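Local structure of ribosome biogenesis GTPase A (Thermotoga maritima, 3CNL) at residues A33-S38 with V68-K73; E177-E180 with I184-R187; R187-F192 with S200-F205; E207-K212 with L228-T233; G214-K217 with V221-I224. The protein binds GTP and, as a circularly permuted GTPase, probably hydrolyses it during a late step in assembly of the 50S ribosomal subunit. All coordinates share one frame; numbering follows the deposited sequence.

Contact 1: A33-S38 with V68-K73; sequences APFATS and VEFFKK
Phe35 and Phe70 meet between the loop 33-38 and the helix segment 68-73, crossing at nearly a right angle. Their ring planes are inclined by 79°, with centroids 5.5 Å apart, yet the approach is oblique. CZ and CE1 of Phe35 lie against CE2 and CZ of Phe70, the nearest pair being Phe35 CZ and Phe70 CE2 at 3.5 Å. Phe70 leaves the helix with CG anti to its backbone N (chi1 179°), which aims the ring at the loop. Phe71, one residue on, sends its ring to the same side. Pro34 CB approaches that ring at its edge, close to its plane, 3.9 Å from Phe71 CE2, while Phe70 CD2 lies over one face, toward its rim. The backbones stay well apart, the CA atoms of Pro34 and Val68 being nearest at 9.9 Å.

The loop holds its shape by its own polar bonds. Phe35 begins a type I turn to Ser38, and Phe35 O accepts from both Ser38 N and Ser38 OG, while Ala33 O is gripped from opposite faces of its plane by Thr37 N and Thr37 OG1. Trp67 adds an edge-to-face partner to Phe35. Both segments lie in the circularly permuted G domain, where helix 61-73 packs against the loop linking strands 24-30 and 48-54, beside the central sheet. Across the contact the attraction is apolar, made by phenylalanine rings and a proline without directional bonds.

Contact 2: E177-E180 with I184-R187; sequences ERIE and IFER
Ile179 places CG2 anti to its backbone N and CG1 beside it (chi1 -53°), a setting that carries the CG2 methyl between Ile184 and Phe185. On the helix, Phe185 turns CG anti to its carbonyl carbon (chi1 -63°), and its ring is thereby laid alongside the loop residue. The methyl then sits above one face of the ring: Ile179 CG2 is 4.0 Å from the centroid of Phe185 and 18° off the ring normal, a CH-pi contact. Ile179 CB comes down closer to the rim, 3.7 Å from Phe185 CZ.

The same methyl also meets the branched CB of Ile184, Ile179 CG2 lying 3.7 Å from it. A second arm of the isoleucine completes the fit, since Ile179 CD1 lies 3.8 Å from Ile184 CG2. One side chain thus fills the angle between two consecutive residues of the helix, and all the grip is dispersive.

Around this point Ile184 packs on Ala165 and Phe185 on Leu169 of helix 162-170, and Phe185 also touches Leu228 and Phe232 of helix 224-236. Arg187, further along, forms a salt bridge with Asp163. The arrangement is that of a connection folded back on the helix it leads into: the chain leaves a 3-10 segment that runs through Arg178, and Ile179 packs against the early part of helix 182-196, at the surface of the bundle formed by helices 162-170, 182-196, 202-212 and 224-236.

Contact 3: R187-F192 with S200-F205; sequences RAFEIF and SSFSEF
Phe189 is the side chain on which this contact turns. Its CB sits 3.7 Å from Phe202 CD1 and reaches the edge of that ring, near its plane. CG, which also nears Phe202 CD1, is held anti to the backbone N (chi1 -179°), which projects the ring away from helix 182-196 toward the start of the next helix. Along one side of the ring, Phe189 CD2 passes 3.9 Å from Phe202 CA, and CE2 comes 3.6 Å from Ser200 O, an oxygen lying at the ring's edge in its plane. Along the other side, Phe189 CD1 lies 4.1 Å from Phe205 CD2, and Phe189 CE1 stands over one face of Phe205, 3.3 Å from its CG. At the far end Phe189 CZ rests 3.4 Å from Phe205 CB and 3.5 Å from Ser200 OG, the hydroxyl again being at the edge. The rings of Phe189 and Phe205 are inclined by 42°, neither parallel nor perpendicular.

The segment receiving the ring is the beginning of helix 202-212. Ser201 is its N-cap, with OG accepting from Glu204 N at 3.1 Å. Phe206 meets Phe189 edge-to-face, and Phe231 of helix 224-236 does the same to Phe205.

Ser200 O and Ser200 OG at the edge of the Phe189 ring face its slightly positive C-H rim, which probably makes the approach mildly favourable. The remainder is apolar contact, centred on the buried Phe189 ring.

Contact 4: E207-K212 with L228-T233; sequences EDFARK and LMLFFT
Phe209 and Phe231 mark the closest approach of helices 202-212 and 224-236 in this region, their CA atoms 7.9 Å apart. Phe209 points its ring at the partner helix, with CG anti to the backbone N (chi1 -171°), and the ring is met from two directions. Over one face stands Phe231 CB, 4.1 Å from the Phe209 centroid and 16° off the normal, in a CH-pi contact. The Phe231 ring follows from that CB in a T-shaped arrangement, turning its edge to the face of Phe209 with planes at 80°; Phe231 CD1 lies 3.8 Å from Phe209 CE1. Leu230 instead comes up at the edge of Phe209, with Leu230 CG 3.9 Å from Phe209 CE2. The end of the ring also reaches the helix backbone, for Phe209 CZ is 3.8 Å from Phe231 CA.

Phe231 has further edge-to-face partners in Phe192 and Phe206, and Phe209 also touches Ala227 and Glu234. On helix 202-212, Arg211 grips Glu207 OE1 side-on through both NE and NH2. Charges are thus paired along that helix, whereas the interface is apolar, and the T-shaped pair probably adds a weak electrostatic preference for this mutual ring orientation to the dispersion that holds the helices together.

Contact 5: G214-K217 with V221-I224; sequences GLLK and VPDI
Lys217 N donates to Val221 O over a short 2.6 Å, almost straight at 178°, and Asp223 N donates to Leu215 O at 2.9 Å. The second donor lies well above the carbonyl plane of Leu215, 50° out of it. These two bonds are supplemented by CA-H...O contacts from Leu216 CA to Val221 O and from Pro222 CA to Leu215 O. A water extends the network: it donates to Pro222 O and accepts from both Lys217 NZ and Ile224 N.

The two segments form a single antiparallel bridge, non-hydrogen-bonded at Leu216 and Pro222, in the loop between helices 202-212 and 224-236. Gly214 ends the first helix in a Schellman motif, its positive phi suited to glycine, and Asp223 is the N-cap of the second, with a weak bond from Arg226 N to its OD1.

The Lys217 chain, bent at chi2 (-129°), chi3 and chi4, runs across Asp223 at about a right angle: CD is 3.4 Å from Asp223 OD2, while NZ stays 4.5 Å from OD1, beyond a salt bridge. Leu216 CD2 lies 4.0 Å from Pro222 CD, and Pro222 in turn packs on Glu207, Ala210 and Arg211.

Overall arrangement
Contacts 2 to 5 lie on one side of the chain's centre, in the helices toward the C-terminus, contacts 2, 3 and 4 succeeding one another along the chain. Contacts 2 and 3 share Arg187 and helix 182-196, with centres 12 Å apart. Contacts 3 and 4 touch, Ala188 CB lying 3.7 Å from Phe232 CE1, while contact 5 is nested in the loop closed by contact 4, their centres 9 Å apart. Contact 1 stands apart in the nucleotide-binding domain, its centre 38 Å from that of contact 5. The Pro34 side chain is about 13 Å from the bound GTP analogue, as is that of Leu230 in contact 4, so neither contact touches the nucleotide.

Contact 1: A33-S38 with V68-K73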
# COMPACT_ATOMS: atom_id res chain seq x y z
N ALA A 33 -5.18 2.11 -4.09
CA ALA A 33 -4.37 2.23 -5.30
C ALA A 33 -3.82 0.86 -5.68
O ALA A 33 -2.63 0.62 -5.53
CB ALA A 33 -3.18 3.22 -5.04
N PRO A 34 -4.68 -0.07 -6.14
CA PRO A 34 -4.21 -1.44 -6.44
C PRO A 34 -3.22 -1.62 -7.57
O PRO A 34 -2.44 -2.57 -7.52
CB PRO A 34 -5.51 -2.22 -6.72
CG PRO A 34 -6.56 -1.41 -6.03
CD PRO A 34 -6.15 0.02 -6.26
N PHE A 35 -3.24 -0.76 -8.59
CA PHE A 35 -2.23 -0.86 -9.64
C PHE A 35 -0.92 -0.24 -9.14
O PHE A 35 0.14 -0.86 -9.23
CB PHE A 35 -2.66 -0.18 -10.95
CG PHE A 35 -3.58 -1.02 -11.83
CD1 PHE A 35 -3.62 -2.41 -11.74
CD2 PHE A 35 -4.37 -0.39 -12.78
CE1 PHE A 35 -4.47 -3.14 -12.55
CE2 PHE A 35 -5.22 -1.13 -13.62
CZ PHE A 35 -5.26 -2.49 -13.50
N ALA A 36 -1.01 0.95 -8.57
CA ALA A 36 0.18 1.65 -8.12
C ALA A 36 0.98 0.79 -7.17
O ALA A 36 2.21 0.76 -7.28
CB ALA A 36 -0.17 3.03 -7.48
N THR A 37 0.30 0.08 -6.26
CA THR A 37 0.95 -0.71 -5.21
C THR A 37 1.12 -2.21 -5.55
O THR A 37 1.39 -3.03 -4.68
CB THR A 37 0.23 -0.58 -3.83
OG1 THR A 37 -1.13 -1.02 -3.95
CG2 THR A 37 0.28 0.88 -3.32
N SER A 38 1.01 -2.54 -6.84
CA SER A 38 1.22 -3.89 -7.31
C SER A 38 2.71 -4.17 -7.29
O SER A 38 3.51 -3.23 -7.43
CB SER A 38 0.71 -4.03 -8.74
OG SER A 38 1.62 -3.45 -9.64
N VAL A 68 -12.14 -5.72 -6.63
CA VAL A 68 -12.32 -7.18 -6.42
C VAL A 68 -12.82 -7.83 -7.70
O VAL A 68 -12.27 -8.83 -8.14
CB VAL A 68 -13.26 -7.53 -5.23
CG1 VAL A 68 -13.42 -9.05 -5.07
CG2 VAL A 68 -12.72 -6.93 -3.93
N GLU A 69 -13.85 -7.23 -8.31
CA GLU A 69 -14.48 -7.76 -9.53
C GLU A 69 -13.53 -7.81 -10.69
O GLU A 69 -13.47 -8.79 -11.43
CB GLU A 69 -15.66 -6.89 -9.93
CG GLU A 69 -16.66 -6.80 -8.83
CD GLU A 69 -18.03 -6.50 -9.32
OE1 GLU A 69 -18.25 -6.53 -10.55
OE2 GLU A 69 -18.89 -6.25 -8.45
N PHE A 70 -12.77 -6.72 -10.84
CA PHE A 70 -11.72 -6.63 -11.83
C PHE A 70 -10.71 -7.78 -11.70
O PHE A 70 -10.36 -8.39 -12.71
CB PHE A 70 -11.00 -5.27 -11.72
CG PHE A 70 -9.86 -5.10 -12.70
CD1 PHE A 70 -10.12 -4.70 -14.00
CD2 PHE A 70 -8.55 -5.35 -12.31
CE1 PHE A 70 -9.08 -4.55 -14.91
CE2 PHE A 70 -7.50 -5.19 -13.21
CZ PHE A 70 -7.78 -4.80 -14.52
N PHE A 71 -10.22 -8.05 -10.49
CA PHE A 71 -9.22 -9.11 -10.32
C PHE A 71 -9.83 -10.50 -10.49
O PHE A 71 -9.22 -11.37 -11.12
CB PHE A 71 -8.44 -8.96 -9.00
CG PHE A 71 -7.54 -7.76 -8.97
CD1 PHE A 71 -6.54 -7.60 -9.91
CD2 PHE A 71 -7.73 -6.76 -8.03
CE1 PHE A 71 -5.72 -6.48 -9.90
CE2 PHE A 71 -6.90 -5.63 -8.01
CZ PHE A 71 -5.91 -5.50 -8.95
N LYS A 72 -11.03 -10.70 -9.94
CA LYS A 72 -11.77 -11.97 -10.16
C LYS A 72 -11.96 -12.25 -11.66
O LYS A 72 -11.76 -13.36 -12.12
CB LYS A 72 -13.12 -11.97 -9.41
CG LYS A 72 -13.00 -11.72 -7.90
CD LYS A 72 -14.03 -12.44 -7.04
CE LYS A 72 -15.45 -12.38 -7.61
NZ LYS A 72 -16.32 -13.46 -7.05
N LYS A 73 -12.29 -11.21 -12.42
CA LYS A 73 -12.44 -11.35 -13.87
C LYS A 73 -11.14 -11.66 -14.59
O LYS A 73 -11.17 -12.30 -15.64
CB LYS A 73 -13.14 -10.13 -14.48
CG LYS A 73 -14.64 -10.10 -14.19
CD LYS A 73 -15.36 -9.05 -15.05
CE LYS A 73 -15.26 -7.66 -14.44
NZ LYS A 73 -15.96 -6.61 -15.24

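Contact 2: E177-E180 with I184-R187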
# COMPACT_ATOMS: atom_id res chain seq x y z
N GLU A 177 10.40 13.53 0.61
CA GLU A 177 11.83 13.78 0.46
C GLU A 177 12.39 13.27 -0.85
O GLU A 177 13.36 13.82 -1.36
CB GLU A 177 12.60 13.14 1.62
CG GLU A 177 12.23 13.68 2.99
CD GLU A 177 10.97 13.07 3.60
OE1 GLU A 177 9.99 12.83 2.86
OE2 GLU A 177 10.95 12.84 4.83
N ARG A 178 11.80 12.20 -1.37
CA ARG A 178 12.25 11.53 -2.59
C ARG A 178 11.70 12.21 -3.86
O ARG A 178 12.09 11.86 -4.98
CB ARG A 178 11.74 10.08 -2.55
CG ARG A 178 12.77 9.00 -2.77
CD ARG A 178 13.31 8.47 -1.45
NE ARG A 178 14.66 8.95 -1.15
CZ ARG A 178 15.00 9.69 -0.10
NH1 ARG A 178 16.26 10.06 0.07
NH2 ARG A 178 14.09 10.06 0.81
N ILE A 179 10.79 13.16 -3.68
CA ILE A 179 10.12 13.82 -4.81
C ILE A 179 10.89 15.07 -5.24
O ILE A 179 11.10 15.99 -4.45
CB ILE A 179 8.64 14.19 -4.48
CG1 ILE A 179 7.87 12.97 -3.94
CG2 ILE A 179 7.94 14.85 -5.68
CD1 ILE A 179 7.63 11.85 -4.95
N GLU A 180 11.28 15.10 -6.50
CA GLU A 180 12.14 16.16 -7.01
C GLU A 180 11.42 17.10 -8.00
O GLU A 180 11.93 18.16 -8.34
CB GLU A 180 13.40 15.53 -7.63
CG GLU A 180 14.22 14.71 -6.63
CD GLU A 180 15.15 13.68 -7.28
OE1 GLU A 180 16.17 13.35 -6.64
OE2 GLU A 180 14.85 13.19 -8.40
N ILE A 184 4.70 16.36 -9.47
CA ILE A 184 4.25 15.16 -8.78
C ILE A 184 3.37 15.49 -7.57
O ILE A 184 2.35 14.82 -7.36
CB ILE A 184 5.45 14.27 -8.38
CG1 ILE A 184 6.10 13.71 -9.64
CG2 ILE A 184 5.00 13.15 -7.42
CD1 ILE A 184 7.48 13.05 -9.41
N PHE A 185 3.73 16.53 -6.80
CA PHE A 185 2.84 17.04 -5.75
C PHE A 185 1.53 17.54 -6.30
O PHE A 185 0.48 17.25 -5.75
CB PHE A 185 3.48 18.15 -4.91
CG PHE A 185 4.69 17.73 -4.13
CD1 PHE A 185 4.62 16.65 -3.25
CD2 PHE A 185 5.89 18.42 -4.27
CE1 PHE A 185 5.74 16.26 -2.52
CE2 PHE A 185 7.03 18.05 -3.53
CZ PHE A 185 6.95 16.96 -2.67
N GLU A 186 1.59 18.31 -7.38
CA GLU A 186 0.38 18.79 -8.04
C GLU A 186 -0.53 17.65 -8.54
O GLU A 186 -1.76 17.70 -8.32
CB GLU A 186 0.74 19.76 -9.16
CG GLU A 186 1.40 21.02 -8.61
CD GLU A 186 1.95 21.95 -9.68
OE1 GLU A 186 2.10 23.14 -9.36
OE2 GLU A 186 2.26 21.51 -10.80
N ARG A 187 0.05 16.64 -9.18
CA ARG A 187 -0.67 15.44 -9.64
C ARG A 187 -1.38 14.74 -8.48
O ARG A 187 -2.54 14.38 -8.56
CB ARG A 187 0.33 14.43 -10.23
CG ARG A 187 -0.09 13.66 -11.48
CD ARG A 187 -1.19 12.64 -11.38
NE ARG A 187 -2.44 13.20 -11.90
CZ ARG A 187 -3.54 12.52 -12.24
NH1 ARG A 187 -4.60 13.20 -12.64
NH2 ARG A 187 -3.60 11.19 -12.17

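Contact 3: R187-F192 with S200-F205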
# COMPACT_ATOMS: atom_id res chain seq x y z
N ARG A 187 0.05 16.64 -9.18
CA ARG A 187 -0.67 15.44 -9.64
C ARG A 187 -1.38 14.74 -8.48
O ARG A 187 -2.54 14.38 -8.56
CB ARG A 187 0.33 14.43 -10.23
CG ARG A 187 -0.09 13.66 -11.48
CD ARG A 187 -1.19 12.64 -11.38
NE ARG A 187 -2.44 13.20 -11.90
CZ ARG A 187 -3.54 12.52 -12.24
NH1 ARG A 187 -4.60 13.20 -12.64
NH2 ARG A 187 -3.60 11.19 -12.17
N ALA A 188 -0.63 14.50 -7.42
CA ALA A 188 -1.18 13.87 -6.21
C ALA A 188 -2.34 14.68 -5.64
O ALA A 188 -3.36 14.11 -5.26
CB ALA A 188 -0.09 13.71 -5.15
N PHE A 189 -2.18 15.99 -5.56
CA PHE A 189 -3.28 16.84 -5.08
C PHE A 189 -4.49 16.75 -6.03
O PHE A 189 -5.61 16.60 -5.59
CB PHE A 189 -2.83 18.31 -4.88
CG PHE A 189 -3.93 19.20 -4.38
CD1 PHE A 189 -4.44 19.04 -3.09
CD2 PHE A 189 -4.50 20.16 -5.21
CE1 PHE A 189 -5.50 19.84 -2.63
CE2 PHE A 189 -5.55 20.97 -4.75
CZ PHE A 189 -6.04 20.81 -3.47
N GLU A 190 -4.24 16.79 -7.34
CA GLU A 190 -5.31 16.65 -8.34
C GLU A 190 -6.11 15.35 -8.13
O GLU A 190 -7.34 15.35 -8.13
CB GLU A 190 -4.70 16.69 -9.75
CG GLU A 190 -5.70 16.58 -10.89
CD GLU A 190 -5.03 16.76 -12.24
OE1 GLU A 190 -5.30 17.79 -12.89
OE2 GLU A 190 -4.21 15.91 -12.64
N ILE A 191 -5.40 14.25 -7.94
CA ILE A 191 -6.02 12.95 -7.69
C ILE A 191 -6.84 12.99 -6.42
O ILE A 191 -8.01 12.58 -6.41
CB ILE A 191 -4.98 11.79 -7.63
CG1 ILE A 191 -4.28 11.63 -8.97
CG2 ILE A 191 -5.66 10.45 -7.21
CD1 ILE A 191 -2.98 10.85 -8.86
N PHE A 192 -6.24 13.54 -5.36
CA PHE A 192 -6.95 13.73 -4.11
C PHE A 192 -8.21 14.58 -4.30
O PHE A 192 -9.33 14.17 -3.93
CB PHE A 192 -6.03 14.34 -3.04
CG PHE A 192 -6.74 14.63 -1.76
CD1 PHE A 192 -7.04 13.60 -0.88
CD2 PHE A 192 -7.17 15.93 -1.45
CE1 PHE A 192 -7.72 13.85 0.30
CE2 PHE A 192 -7.86 16.19 -0.27
CZ PHE A 192 -8.13 15.15 0.60
N SER A 200 -10.06 23.50 -5.87
CA SER A 200 -9.33 24.65 -5.32
C SER A 200 -7.95 24.59 -6.00
O SER A 200 -7.55 23.52 -6.42
CB SER A 200 -9.18 24.54 -3.79
OG SER A 200 -8.25 23.52 -3.44
N SER A 201 -7.23 25.70 -6.10
CA SER A 201 -5.88 25.60 -6.66
C SER A 201 -4.92 24.95 -5.64
O SER A 201 -5.12 25.03 -4.43
CB SER A 201 -5.36 26.95 -7.16
OG SER A 201 -4.59 27.62 -6.18
N PHE A 202 -3.92 24.26 -6.17
CA PHE A 202 -2.85 23.65 -5.39
C PHE A 202 -2.22 24.66 -4.43
O PHE A 202 -2.12 24.43 -3.22
CB PHE A 202 -1.81 23.07 -6.36
CG PHE A 202 -0.57 22.55 -5.69
CD1 PHE A 202 -0.52 21.24 -5.24
CD2 PHE A 202 0.54 23.38 -5.51
CE1 PHE A 202 0.63 20.76 -4.62
CE2 PHE A 202 1.68 22.91 -4.88
CZ PHE A 202 1.74 21.59 -4.43
N SER A 203 -1.79 25.79 -4.98
CA SER A 203 -1.14 26.85 -4.23
C SER A 203 -2.00 27.38 -3.08
O SER A 203 -1.50 27.53 -1.96
CB SER A 203 -0.71 27.99 -5.17
OG SER A 203 0.39 27.54 -5.94
N GLU A 204 -3.28 27.64 -3.35
CA GLU A 204 -4.19 28.13 -2.32
C GLU A 204 -4.46 27.09 -1.24
O GLU A 204 -4.55 27.43 -0.05
CB GLU A 204 -5.52 28.52 -2.93
CG GLU A 204 -5.52 29.83 -3.74
CD GLU A 204 -6.86 30.06 -4.44
OE1 GLU A 204 -7.90 29.65 -3.89
OE2 GLU A 204 -6.87 30.66 -5.55
N PHE A 205 -4.64 25.83 -1.65
CA PHE A 205 -4.92 24.77 -0.69
C PHE A 205 -3.80 24.62 0.34
O PHE A 205 -4.06 24.54 1.54
CB PHE A 205 -5.18 23.42 -1.40
CG PHE A 205 -5.52 22.32 -0.45
CD1 PHE A 205 -6.84 22.09 -0.08
CD2 PHE A 205 -4.51 21.54 0.13
CE1 PHE A 205 -7.15 21.06 0.83
CE2 PHE A 205 -4.81 20.53 1.04
CZ PHE A 205 -6.15 20.29 1.39

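Contact 4: E207-K212 with L228-T233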
# COMPACT_ATOMS: atom_id res chain seq x y z
N GLU A 207 -1.22 26.78 1.07
CA GLU A 207 -1.01 27.96 1.91
C GLU A 207 -2.02 27.92 3.06
O GLU A 207 -1.66 28.09 4.22
CB GLU A 207 -1.12 29.25 1.07
CG GLU A 207 -0.28 30.42 1.59
CD GLU A 207 -1.12 31.49 2.23
OE1 GLU A 207 -0.56 32.50 2.73
OE2 GLU A 207 -2.36 31.32 2.23
N ASP A 208 -3.28 27.66 2.74
CA ASP A 208 -4.30 27.53 3.78
C ASP A 208 -4.05 26.40 4.80
O ASP A 208 -4.24 26.60 6.00
CB ASP A 208 -5.67 27.35 3.15
CG ASP A 208 -6.73 27.06 4.18
OD1 ASP A 208 -6.96 27.92 5.05
OD2 ASP A 208 -7.33 25.96 4.13
N PHE A 209 -3.63 25.22 4.32
CA PHE A 209 -3.29 24.08 5.18
C PHE A 209 -2.18 24.44 6.14
O PHE A 209 -2.23 24.05 7.32
CB PHE A 209 -2.84 22.88 4.33
CG PHE A 209 -2.68 21.60 5.13
CD1 PHE A 209 -3.76 20.74 5.33
CD2 PHE A 209 -1.45 21.26 5.69
CE1 PHE A 209 -3.62 19.56 6.07
CE2 PHE A 209 -1.29 20.08 6.43
CZ PHE A 209 -2.39 19.23 6.61
N ALA A 210 -1.16 25.13 5.62
CA ALA A 210 0.04 25.50 6.34
C ALA A 210 -0.26 26.50 7.46
O ALA A 210 0.40 26.51 8.50
CB ALA A 210 1.08 26.09 5.39
N ARG A 211 -1.26 27.34 7.21
CA ARG A 211 -1.78 28.27 8.19
C ARG A 211 -2.66 27.55 9.22
O ARG A 211 -2.42 27.69 10.41
CB ARG A 211 -2.55 29.40 7.50
CG ARG A 211 -1.69 30.44 6.78
CD ARG A 211 -2.57 31.60 6.30
NE ARG A 211 -1.84 32.55 5.46
CZ ARG A 211 -1.10 33.56 5.93
NH1 ARG A 211 -0.96 33.76 7.23
NH2 ARG A 211 -0.48 34.37 5.08
N LYS A 212 -3.65 26.78 8.77
CA LYS A 212 -4.58 26.10 9.68
C LYS A 212 -3.87 25.15 10.66
O LYS A 212 -4.46 24.75 11.68
CB LYS A 212 -5.68 25.34 8.92
CG LYS A 212 -6.72 26.20 8.21
CD LYS A 212 -7.66 26.91 9.19
CE LYS A 212 -7.40 28.41 9.24
NZ LYS A 212 -8.04 29.09 8.08
N LEU A 228 2.96 20.06 2.78
CA LEU A 228 2.93 18.91 1.86
C LEU A 228 3.26 17.61 2.57
O LEU A 228 2.53 16.63 2.45
CB LEU A 228 3.87 19.11 0.67
CG LEU A 228 3.54 20.21 -0.34
CD1 LEU A 228 4.79 20.63 -1.10
CD2 LEU A 228 2.44 19.78 -1.31
N MET A 229 4.38 17.57 3.29
CA MET A 229 4.76 16.39 4.06
C MET A 229 3.64 15.93 4.99
O MET A 229 3.26 14.76 4.98
CB MET A 229 6.03 16.69 4.88
CG MET A 229 6.32 15.71 6.01
SD MET A 229 6.98 14.15 5.38
CE MET A 229 7.81 13.47 6.83
N LEU A 230 3.12 16.85 5.80
CA LEU A 230 2.07 16.55 6.76
C LEU A 230 0.76 16.19 6.09
O LEU A 230 0.07 15.26 6.52
CB LEU A 230 1.88 17.74 7.70
CG LEU A 230 0.81 17.79 8.79
CD1 LEU A 230 0.84 16.60 9.74
CD2 LEU A 230 0.99 19.10 9.57
N PHE A 231 0.40 16.92 5.03
CA PHE A 231 -0.87 16.63 4.34
C PHE A 231 -0.87 15.20 3.81
O PHE A 231 -1.81 14.43 4.08
CB PHE A 231 -1.15 17.64 3.20
CG PHE A 231 -2.35 17.28 2.37
CD1 PHE A 231 -3.62 17.39 2.89
CD2 PHE A 231 -2.19 16.77 1.09
CE1 PHE A 231 -4.73 17.01 2.13
CE2 PHE A 231 -3.31 16.41 0.32
CZ PHE A 231 -4.55 16.53 0.84
N PHE A 232 0.18 14.84 3.09
CA PHE A 232 0.24 13.53 2.44
C PHE A 232 0.43 12.39 3.42
O PHE A 232 -0.02 11.27 3.18
CB PHE A 232 1.26 13.50 1.28
CG PHE A 232 0.84 14.32 0.11
CD1 PHE A 232 -0.29 13.98 -0.62
CD2 PHE A 232 1.54 15.48 -0.26
CE1 PHE A 232 -0.73 14.78 -1.69
CE2 PHE A 232 1.12 16.27 -1.32
CZ PHE A 232 -0.01 15.92 -2.04
N THR A 233 1.04 12.70 4.56
CA THR A 233 1.14 11.75 5.66
C THR A 233 -0.25 11.50 6.20
O THR A 233 -0.65 10.36 6.39
CB THR A 233 2.06 12.29 6.77
OG1 THR A 233 3.39 12.35 6.24
CG2 THR A 233 2.05 11.37 8.00

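Contact 5: G214-K217 with V221-I224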
# COMPACT_ATOMS: atom_id res chain seq x y z
N GLY A 214 -0.42 25.79 11.67
CA GLY A 214 0.67 26.53 12.32
C GLY A 214 2.06 26.30 11.77
O GLY A 214 3.06 26.36 12.50
N LEU A 215 2.13 26.04 10.47
CA LEU A 215 3.40 25.74 9.83
C LEU A 215 3.89 27.01 9.17
O LEU A 215 3.41 27.41 8.10
CB LEU A 215 3.27 24.57 8.82
CG LEU A 215 2.56 23.28 9.27
CD1 LEU A 215 2.31 22.32 8.10
CD2 LEU A 215 3.30 22.56 10.40
N LEU A 216 4.83 27.67 9.85
CA LEU A 216 5.36 28.96 9.42
C LEU A 216 6.85 28.89 9.46
O LEU A 216 7.41 28.28 10.37
CB LEU A 216 4.90 30.08 10.37
CG LEU A 216 3.48 30.64 10.30
CD1 LEU A 216 3.40 31.85 11.23
CD2 LEU A 216 3.02 31.03 8.91
N LYS A 217 7.49 29.47 8.44
CA LYS A 217 8.93 29.58 8.37
C LYS A 217 9.34 30.91 8.97
O LYS A 217 8.52 31.63 9.57
CB LYS A 217 9.45 29.56 6.92
CG LYS A 217 9.09 28.36 6.08
CD LYS A 217 10.34 27.76 5.41
CE LYS A 217 10.86 28.57 4.24
NZ LYS A 217 10.00 28.49 3.02
N VAL A 221 6.35 33.14 7.12
CA VAL A 221 5.81 32.70 5.83
C VAL A 221 5.33 31.25 5.96
O VAL A 221 6.06 30.42 6.51
CB VAL A 221 6.87 32.81 4.69
CG1 VAL A 221 6.34 32.20 3.38
CG2 VAL A 221 7.27 34.26 4.46
N PRO A 222 4.09 30.95 5.50
CA PRO A 222 3.60 29.56 5.48
C PRO A 222 4.62 28.59 4.88
O PRO A 222 5.14 28.84 3.79
CB PRO A 222 2.33 29.64 4.63
CG PRO A 222 1.80 31.02 4.92
CD PRO A 222 3.06 31.89 5.02
N ASP A 223 4.93 27.51 5.60
CA ASP A 223 5.89 26.52 5.11
C ASP A 223 5.18 25.46 4.26
O ASP A 223 4.62 24.52 4.81
CB ASP A 223 6.65 25.86 6.28
CG ASP A 223 7.91 25.13 5.83
OD1 ASP A 223 8.03 24.76 4.64
OD2 ASP A 223 8.83 24.95 6.66
N ILE A 224 5.22 25.63 2.94
CA ILE A 224 4.55 24.71 2.00
C ILE A 224 5.20 23.34 1.98
O ILE A 224 4.52 22.33 1.92
CB ILE A 224 4.46 25.28 0.55
CG1 ILE A 224 3.95 26.73 0.55
CG2 ILE A 224 3.60 24.36 -0.35
CD1 ILE A 224 2.60 26.96 1.19
O HOH W 1 7.31 27.82 2.10